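Local coordinates for synaptonemal complex protein 2 (Mus musculus, PDB 5IWZ) that is a major component of the axial and lateral elements of synaptonemal complexes and is required for SYCP3 insertion and normal chromosome synapsis in meiosis, at residues L13-N24 against F49-E60. Numbering follows the deposited sequence.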
loop_
_atom_site.group_PDB
_atom_site.type_symbol
_atom_site.label_atom_id
_atom_site.label_comp_id
_atom_site.label_asym_id
_atom_site.label_seq_id
_atom_site.Cartn_x
_atom_site.Cartn_y
_atom_site.Cartn_z
ATOM N N LEU A 13 17.204 16.638 20.090
ATOM C CA LEU A 13 17.000 15.524 19.168
ATOM C C LEU A 13 18.293 14.785 18.866
ATOM O O LEU A 13 18.339 13.553 18.924
ATOM C CB LEU A 13 16.368 16.015 17.860
ATOM C CG LEU A 13 16.119 14.929 16.799
ATOM C CD1 LEU A 13 15.159 13.852 17.306
ATOM C CD2 LEU A 13 15.600 15.512 15.465
ATOM N N GLU A 14 19.360 15.518 18.518
ATOM C CA GLU A 14 20.597 14.830 18.160
ATOM C C GLU A 14 21.176 14.087 19.359
ATOM O O GLU A 14 21.677 12.962 19.217
ATOM C CB GLU A 14 21.620 15.803 17.573
ATOM C CG GLU A 14 22.913 15.102 17.173
ATOM C CD GLU A 14 23.761 15.877 16.157
ATOM O OE1 GLU A 14 23.332 16.949 15.679
ATOM O OE2 GLU A 14 24.866 15.392 15.829
ATOM N N LYS A 15 21.085 14.676 20.556
ATOM C CA LYS A 15 21.564 13.961 21.731
ATOM C C LYS A 15 20.729 12.716 22.000
ATOM O O LYS A 15 21.276 11.684 22.416
ATOM C CB LYS A 15 21.599 14.892 22.946
ATOM C CG LYS A 15 22.750 15.897 22.877
ATOM C CD LYS A 15 22.457 17.182 23.639
ATOM C CE LYS A 15 23.695 18.067 23.713
ATOM N NZ LYS A 15 24.382 18.030 25.034
ATOM N N CYS A 16 19.424 12.764 21.717
ATOM C CA CYS A 16 18.620 11.548 21.808
ATOM C C CYS A 16 19.138 10.484 20.852
ATOM O O CYS A 16 19.191 9.297 21.202
ATOM C CB CYS A 16 17.144 11.847 21.514
ATOM S SG CYS A 16 16.393 13.001 22.667
ATOM N N ILE A 17 19.519 10.888 19.636
ATOM C CA ILE A 17 20.052 9.931 18.669
ATOM C C ILE A 17 21.380 9.365 19.163
ATOM O O ILE A 17 21.648 8.158 19.032
ATOM C CB ILE A 17 20.181 10.593 17.278
ATOM C CG1 ILE A 17 18.796 10.954 16.697
ATOM C CG2 ILE A 17 21.010 9.717 16.314
ATOM C CD1 ILE A 17 17.868 9.762 16.461
ATOM N N ASP A 18 22.222 10.222 19.758
ATOM C CA ASP A 18 23.454 9.768 20.406
ATOM C C ASP A 18 23.173 8.739 21.496
ATOM O O ASP A 18 23.867 7.718 21.590
ATOM C CB ASP A 18 24.212 10.952 21.022
ATOM C CG ASP A 18 24.833 11.887 19.983
ATOM O OD1 ASP A 18 25.128 11.448 18.844
ATOM O OD2 ASP A 18 25.041 13.075 20.337
ATOM N N ASP A 19 22.185 9.008 22.361
ATOM C CA ASP A 19 21.867 8.058 23.436
ATOM C C ASP A 19 21.430 6.709 22.869
ATOM O O ASP A 19 21.789 5.655 23.407
ATOM C CB ASP A 19 20.764 8.615 24.353
ATOM C CG ASP A 19 21.259 9.704 25.320
ATOM O OD1 ASP A 19 22.475 9.763 25.609
ATOM O OD2 ASP A 19 20.412 10.490 25.809
ATOM N N ALA A 20 20.626 6.725 21.798
ATOM C CA ALA A 20 20.239 5.482 21.137
ATOM C C ALA A 20 21.452 4.757 20.564
ATOM O O ALA A 20 21.595 3.533 20.722
ATOM C CB ALA A 20 19.223 5.780 20.025
ATOM N N LEU A 21 22.315 5.497 19.851
ATOM C CA LEU A 21 23.514 4.905 19.258
ATOM C C LEU A 21 24.465 4.371 20.326
ATOM O O LEU A 21 24.884 3.207 20.283
ATOM C CB LEU A 21 24.240 5.943 18.389
ATOM C CG LEU A 21 24.103 5.927 16.871
ATOM C CD1 LEU A 21 25.072 6.942 16.278
ATOM C CD2 LEU A 21 24.356 4.529 16.276
ATOM N N ARG A 22 24.850 5.222 21.274
ATOM C CA ARG A 22 25.945 4.863 22.176
ATOM C C ARG A 22 25.484 4.025 23.365
ATOM O O ARG A 22 26.215 3.138 23.819
ATOM C CB ARG A 22 26.644 6.128 22.660
ATOM C CG ARG A 22 27.243 6.964 21.526
ATOM C CD ARG A 22 28.312 7.945 22.020
ATOM N NE ARG A 22 29.647 7.527 21.599
ATOM C CZ ARG A 22 30.216 7.922 20.472
ATOM N NH1 ARG A 22 29.566 8.750 19.668
ATOM N NH2 ARG A 22 31.424 7.491 20.150
ATOM N N LYS A 23 24.284 4.268 23.880
ATOM C CA LYS A 23 23.829 3.556 25.062
ATOM C C LYS A 23 22.769 2.503 24.766
ATOM O O LYS A 23 22.395 1.762 25.673
ATOM C CB LYS A 23 23.316 4.563 26.089
ATOM C CG LYS A 23 24.416 5.514 26.553
ATOM C CD LYS A 23 23.870 6.603 27.468
ATOM C CE LYS A 23 24.936 7.074 28.484
ATOM N NZ LYS A 23 26.175 7.592 27.858
ATOM N N ASN A 24 22.299 2.389 23.521
ATOM C CA ASN A 24 21.150 1.539 23.217
ATOM C C ASN A 24 19.990 1.894 24.150
ATOM O O ASN A 24 19.295 1.027 24.684
ATOM C CB ASN A 24 21.521 0.047 23.300
ATOM C CG ASN A 24 20.529 -0.860 22.550
ATOM O OD1 ASN A 24 19.753 -0.391 21.720
ATOM N ND2 ASN A 24 20.571 -2.164 22.834
ATOM N N PHE A 49 24.829 14.630 11.625
ATOM C CA PHE A 49 23.532 14.069 12.012
ATOM C C PHE A 49 23.107 12.946 11.070
ATOM O O PHE A 49 22.682 11.878 11.519
ATOM C CB PHE A 49 22.477 15.176 12.046
ATOM C CG PHE A 49 21.131 14.742 12.610
ATOM C CD1 PHE A 49 21.039 14.175 13.875
ATOM C CD2 PHE A 49 19.962 14.939 11.890
ATOM C CE1 PHE A 49 19.813 13.787 14.395
ATOM C CE2 PHE A 49 18.731 14.558 12.418
ATOM C CZ PHE A 49 18.663 13.985 13.674
ATOM N N LEU A 50 23.224 13.167 9.751
ATOM C CA LEU A 50 22.803 12.150 8.790
ATOM C C LEU A 50 23.596 10.853 8.952
ATOM O O LEU A 50 23.026 9.754 8.892
ATOM C CB LEU A 50 22.936 12.685 7.361
ATOM C CG LEU A 50 22.607 11.696 6.238
ATOM C CD1 LEU A 50 21.166 11.145 6.347
ATOM C CD2 LEU A 50 22.837 12.314 4.833
ATOM N N ARG A 51 24.912 10.963 9.140
ATOM C CA ARG A 51 25.747 9.787 9.372
ATOM C C ARG A 51 25.276 8.997 10.587
ATOM O O ARG A 51 25.258 7.762 10.560
ATOM C CB ARG A 51 27.211 10.198 9.566
ATOM C CG ARG A 51 28.094 9.073 10.085
ATOM C CD ARG A 51 28.883 9.487 11.320
ATOM N NE ARG A 51 29.465 8.329 12.004
ATOM C CZ ARG A 51 30.749 7.977 11.942
ATOM N NH1 ARG A 51 31.612 8.695 11.233
ATOM N NH2 ARG A 51 31.176 6.904 12.599
ATOM N N LYS A 52 24.926 9.694 11.675
ATOM C CA LYS A 52 24.445 9.010 12.875
ATOM C C LYS A 52 23.103 8.329 12.621
ATOM O O LYS A 52 22.889 7.194 13.061
ATOM C CB LYS A 52 24.325 9.995 14.038
ATOM C CG LYS A 52 25.639 10.589 14.550
ATOM C CD LYS A 52 25.322 11.715 15.517
ATOM C CE LYS A 52 26.574 12.352 16.070
ATOM N NZ LYS A 52 26.217 13.418 17.053
ATOM N N LEU A 53 22.186 9.014 11.926
ATOM C CA LEU A 53 20.932 8.386 11.502
ATOM C C LEU A 53 21.194 7.115 10.708
ATOM O O LEU A 53 20.595 6.064 10.969
ATOM C CB LEU A 53 20.120 9.358 10.651
ATOM C CG LEU A 53 18.924 10.121 11.203
ATOM C CD1 LEU A 53 18.956 10.223 12.723
ATOM C CD2 LEU A 53 18.841 11.494 10.558
ATOM N N ASP A 54 22.099 7.198 9.728
ATOM C CA ASP A 54 22.404 6.044 8.888
ATOM C C ASP A 54 22.955 4.899 9.724
ATOM O O ASP A 54 22.533 3.743 9.572
ATOM C CB ASP A 54 23.394 6.449 7.798
ATOM C CG ASP A 54 23.714 5.315 6.842
ATOM O OD1 ASP A 54 24.906 5.101 6.564
ATOM O OD2 ASP A 54 22.781 4.649 6.348
ATOM N N ASP A 55 23.897 5.210 10.621
ATOM C CA ASP A 55 24.479 4.193 11.489
ATOM C C ASP A 55 23.409 3.521 12.341
ATOM O O ASP A 55 23.359 2.293 12.446
ATOM C CB ASP A 55 25.554 4.821 12.387
ATOM C CG ASP A 55 26.834 5.189 11.625
ATOM O OD1 ASP A 55 26.867 5.071 10.377
ATOM O OD2 ASP A 55 27.812 5.621 12.285
ATOM N N LEU A 56 22.553 4.316 12.973
ATOM C CA LEU A 56 21.561 3.756 13.886
ATOM C C LEU A 56 20.519 2.919 13.138
ATOM O O LEU A 56 20.199 1.798 13.550
ATOM C CB LEU A 56 20.925 4.901 14.677
ATOM C CG LEU A 56 19.847 4.539 15.699
ATOM C CD1 LEU A 56 20.611 3.771 16.756
ATOM C CD2 LEU A 56 19.228 5.824 16.297
ATOM N N ILE A 57 20.015 3.413 11.998
ATOM C CA ILE A 57 18.973 2.669 11.282
ATOM C C ILE A 57 19.508 1.346 10.732
ATOM O O ILE A 57 18.850 0.302 10.852
ATOM C CB ILE A 57 18.368 3.548 10.179
ATOM C CG1 ILE A 57 17.445 4.605 10.798
ATOM C CG2 ILE A 57 17.630 2.696 9.167
ATOM C CD1 ILE A 57 17.077 5.712 9.821
ATOM N N CYS A 58 20.717 1.357 10.151
ATOM C CA CYS A 58 21.304 0.121 9.636
ATOM C C CYS A 58 21.545 -0.891 10.754
ATOM O O CYS A 58 21.326 -2.096 10.576
ATOM C CB CYS A 58 22.613 0.432 8.898
ATOM S SG CYS A 58 22.389 1.315 7.321
ATOM N N ARG A 59 22.006 -0.425 11.913
ATOM C CA ARG A 59 22.201 -1.345 13.033
ATOM C C ARG A 59 20.890 -1.984 13.469
ATOM O O ARG A 59 20.808 -3.205 13.638
ATOM C CB ARG A 59 22.827 -0.626 14.214
ATOM C CG ARG A 59 22.961 -1.521 15.423
ATOM C CD ARG A 59 23.434 -0.717 16.611
ATOM N NE ARG A 59 22.342 -0.212 17.440
ATOM C CZ ARG A 59 22.506 0.761 18.335
ATOM N NH1 ARG A 59 23.704 1.314 18.474
ATOM N NH2 ARG A 59 21.487 1.188 19.079
ATOM N N GLU A 60 19.860 -1.167 13.696
ATOM C CA GLU A 60 18.574 -1.710 14.138
ATOM C C GLU A 60 17.953 -2.626 13.084
ATOM O O GLU A 60 17.350 -3.645 13.430
ATOM C CB GLU A 60 17.623 -0.567 14.506
ATOM C CG GLU A 60 18.113 0.251 15.716
ATOM C CD GLU A 60 18.397 -0.637 16.951
ATOM O OE1 GLU A 60 19.549 -0.658 17.439
ATOM O OE2 GLU A 60 17.475 -1.352 17.398
#
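Ile17 and Leu21 enter helix 49-60 as knobs into holes, and Lys52 is the reciprocal knob, set among Glu14, Ile17, Asp18 and Leu21, in a helix-helix contact at the N-terminal end of the armadillo-repeat-like domain. The two axes run in roughly the same direction, 41° apart, and helix 66-79 backs the second helix through Leu53 and Leu56. Apolar residues suit the middle. Ile17 fits among Phe49, Lys52, Leu53 and Leu56, its CG1 3.8 Å from CE1 of Phe49, while its CD1 reaches the methyls of both leucines. Ala20, small enough for close approach, sets CB 3.7 Å from Leu56 CD2. Leu21 lays CD2 against the backbone and CB of Leu56.

At one end, Lys52 combines an aliphatic stem with a charged tip. Its CB packs on Ile17 CG2 and Leu21 CD1, and the chain, extended beyond CG, carries NZ to two acidic residues one helical turn apart. NZ makes salt bridges to Glu14 OE2 (2.7 Å, anti lone pair) and Asp18 OD1 (2.9 Å, syn lone pair), a three-residue network. The other oxygen of Glu14 accepts from the backbone N of Ser46, so each oxygen of this carboxylate has a partner.

At the other end, Arg59 bends at chi3 (93°) and brings its guanidinium to the C-terminal end of helix 13-23, with Leu56 CD1 over one face, offset toward the rim. Its planar array of N-H groups suits late-helix carbonyls, while NE and NH2 both grip OE1 of Glu60, an oxygen also salt-bridged to Lys63. A leucine here would probably leave the two carbonyls without these donors and the helix end less firmly tied to its neighbour. NH2 meets Ala20 O at 2.9 Å from above the carbonyl plane, whereas NH1 reaches Leu21 O, also at 2.9 Å, within that carbonyl's plane and on a lone pair.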